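Local structure of tyrosine-protein kinase receptor torso (Bombyx mori, 5AOQ) at residues V157-K162 with C224-K229. The protein is a probable receptor tyrosine kinase that binds prothoracicotropic hormone through the second of its extracellular fibronectin type III domains, activates MAPK signalling and helps initiate metamorphosis. Residues are numbered along the deposited sequence; the frame is centred on the assembly and turned at random.
Sequences VTQEFK and CEIHVK. With NAG (2-acetamido-2-deoxy-beta-D-glucopyranose), chain E.
With CG opposite the carbonyl carbon (chi1 -39°) and the chain beyond it extended (chi2 175°), Gln159 carries its carboxamide across to Ile226 and Val228, joining the two facing sheets of the second fibronectin type III domain, a beta-sandwich. Strand 159-167 edges a three-stranded sheet; strand 223-230 lies inside the opposite four-stranded one, and no hydrogen bond links the two segments. The amide thus lies against methyl groups: OE1 of Gln159 meets CG2 of Ile226, while its NE2 sits beside CG2 of Val228. Val228 holds CG1 anti to its backbone N (chi1 177°), directing that methyl to CG2 of Val157, 4.1 Å away, in a purely apolar touch. Trp179 of strand 171-179 packs on Val157, Gln159 and Val228, and His237 also touches Gln159. On the outer face of the same strand 223-230, His227 packs on Ile23 of the bound hormone chain, so the contact backs a hormone-binding sheet. Replacing Gln159 by an alanine would probably remove the carboxamide from against Ile226 CG2 and Val228 CG2 and open a gap between the sheets there. Beside the N-linked glycan, Val157 turns its other methyl, CG1, to C8 of the NAG acetamide, 3.7 Å away.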
loop_
_atom_site.group_PDB
_atom_site.type_symbol
_atom_site.label_atom_id
_atom_site.label_comp_id
_atom_site.label_asym_id
_atom_site.label_seq_id
_atom_site.Cartn_x
_atom_site.Cartn_y
_atom_site.Cartn_z
ATOM N N VAL A 157 18.561 24.797 -8.198
ATOM C CA VAL A 157 17.533 25.590 -8.867
ATOM C C VAL A 157 16.957 26.655 -7.932
ATOM O O VAL A 157 16.779 26.416 -6.741
ATOM C CB VAL A 157 16.380 24.696 -9.394
ATOM C CG1 VAL A 157 16.864 23.788 -10.515
ATOM C CG2 VAL A 157 15.744 23.884 -8.266
ATOM N N THR A 158 16.690 27.838 -8.483
ATOM C CA THR A 158 16.133 28.953 -7.717
ATOM C C THR A 158 14.721 29.240 -8.212
ATOM O O THR A 158 14.494 29.420 -9.410
ATOM C CB THR A 158 16.995 30.223 -7.824
ATOM O OG1 THR A 158 17.158 30.585 -9.201
ATOM C CG2 THR A 158 18.359 29.993 -7.188
ATOM N N GLN A 159 13.781 29.288 -7.277
ATOM C CA GLN A 159 12.360 29.247 -7.598
ATOM C C GLN A 159 11.651 30.575 -7.361
ATOM O O GLN A 159 11.809 31.195 -6.308
ATOM C CB GLN A 159 11.678 28.161 -6.764
ATOM C CG GLN A 159 12.514 26.903 -6.590
ATOM C CD GLN A 159 11.868 25.897 -5.663
ATOM O OE1 GLN A 159 10.757 26.107 -5.175
ATOM N NE2 GLN A 159 12.568 24.798 -5.405
ATOM N N GLU A 160 10.874 31.001 -8.352
ATOM C CA GLU A 160 9.971 32.132 -8.187
ATOM C C GLU A 160 8.549 31.589 -8.163
ATOM O O GLU A 160 8.279 30.506 -8.684
ATOM C CB GLU A 160 10.151 33.159 -9.308
ATOM C CG GLU A 160 9.622 32.726 -10.666
ATOM C CD GLU A 160 9.843 33.779 -11.738
ATOM O OE1 GLU A 160 10.761 34.611 -11.577
ATOM O OE2 GLU A 160 9.096 33.776 -12.739
ATOM N N PHE A 161 7.645 32.346 -7.557
ATOM C CA PHE A 161 6.275 31.892 -7.363
ATOM C C PHE A 161 5.293 33.053 -7.365
ATOM O O PHE A 161 5.634 34.170 -6.975
ATOM C CB PHE A 161 6.177 31.118 -6.051
ATOM C CG PHE A 161 6.982 31.723 -4.939
ATOM C CD1 PHE A 161 6.446 32.710 -4.136
ATOM C CD2 PHE A 161 8.285 31.314 -4.710
ATOM C CE1 PHE A 161 7.188 33.274 -3.116
ATOM C CE2 PHE A 161 9.032 31.876 -3.695
ATOM C CZ PHE A 161 8.484 32.856 -2.896
ATOM N N LYS A 162 4.070 32.776 -7.806
ATOM C CA LYS A 162 3.007 33.773 -7.823
ATOM C C LYS A 162 1.725 33.167 -7.275
ATOM O O LYS A 162 1.496 31.963 -7.403
ATOM C CB LYS A 162 2.778 34.306 -9.238
ATOM C CG LYS A 162 3.933 35.124 -9.788
ATOM C CD LYS A 162 3.644 35.598 -11.204
ATOM C CE LYS A 162 4.738 36.522 -11.716
ATOM N NZ LYS A 162 4.514 36.923 -13.134
ATOM N N CYS A 224 4.664 27.423 4.148
ATOM C CA CYS A 224 4.775 26.263 3.264
ATOM C C CYS A 224 6.219 25.881 2.946
ATOM O O CYS A 224 7.159 26.624 3.239
ATOM C CB CYS A 224 4.044 26.528 1.947
ATOM S SG CYS A 224 2.277 26.857 2.089
ATOM N N GLU A 225 6.372 24.716 2.325
ATOM C CA GLU A 225 7.667 24.248 1.848
ATOM C C GLU A 225 7.491 23.373 0.608
ATOM O O GLU A 225 6.550 22.573 0.523
ATOM C CB GLU A 225 8.400 23.474 2.945
ATOM C CG GLU A 225 9.817 23.069 2.571
ATOM C CD GLU A 225 10.536 22.350 3.696
ATOM O OE1 GLU A 225 9.880 22.013 4.704
ATOM O OE2 GLU A 225 11.758 22.121 3.572
ATOM N N ILE A 226 8.397 23.545 -0.352
ATOM C CA ILE A 226 8.362 22.793 -1.602
ATOM C C ILE A 226 9.746 22.233 -1.933
ATOM O O ILE A 226 10.753 22.939 -1.849
ATOM C CB ILE A 226 7.843 23.675 -2.774
ATOM C CG1 ILE A 226 7.623 22.825 -4.029
ATOM C CG2 ILE A 226 8.797 24.835 -3.063
ATOM C CD1 ILE A 226 6.999 23.580 -5.187
ATOM N N HIS A 227 9.787 20.948 -2.271
ATOM C CA HIS A 227 11.015 20.292 -2.703
ATOM C C HIS A 227 10.977 20.053 -4.207
ATOM O O HIS A 227 10.005 19.495 -4.732
ATOM C CB HIS A 227 11.207 18.962 -1.974
ATOM C CG HIS A 227 10.964 19.037 -0.499
ATOM N ND1 HIS A 227 11.916 19.482 0.393
ATOM C CD2 HIS A 227 9.878 18.714 0.241
ATOM C CE1 HIS A 227 11.424 19.434 1.618
ATOM N NE2 HIS A 227 10.189 18.972 1.554
ATOM N N VAL A 228 12.040 20.480 -4.887
ATOM C CA VAL A 228 12.187 20.273 -6.325
ATOM C C VAL A 228 13.389 19.379 -6.616
ATOM O O VAL A 228 14.539 19.788 -6.448
ATOM C CB VAL A 228 12.348 21.610 -7.081
ATOM C CG1 VAL A 228 12.573 21.371 -8.572
ATOM C CG2 VAL A 228 11.128 22.492 -6.864
ATOM N N LYS A 229 13.104 18.156 -7.051
ATOM C CA LYS A 229 14.132 17.198 -7.437
ATOM C C LYS A 229 14.394 17.279 -8.937
ATOM O O LYS A 229 13.467 17.164 -9.743
ATOM C CB LYS A 229 13.710 15.779 -7.048
ATOM C CG LYS A 229 14.680 14.681 -7.475
ATOM C CD LYS A 229 15.985 14.749 -6.703
ATOM C CE LYS A 229 16.963 13.690 -7.181
ATOM N NZ LYS A 229 18.183 13.623 -6.330
HETATM C C1 NAG E . 19.542 29.431 -11.398
HETATM C C2 NAG E . 20.597 28.345 -11.609
HETATM C C3 NAG E . 21.548 28.289 -10.412
HETATM C C4 NAG E . 22.096 29.671 -10.068
HETATM C C5 NAG E . 20.974 30.705 -9.991
HETATM C C6 NAG E . 21.478 32.124 -9.843
HETATM C C7 NAG E . 19.948 26.402 -12.981
HETATM C C8 NAG E . 19.260 25.069 -12.984
HETATM N N2 NAG E . 19.966 27.041 -11.808
HETATM O O3 NAG E . 22.622 27.401 -10.703
HETATM O O4 NAG E . 22.714 29.624 -8.787
HETATM O O5 NAG E . 20.187 30.670 -11.188
HETATM O O6 NAG E . 22.897 32.192 -9.870
HETATM O O7 NAG E . 20.449 26.876 -13.993
#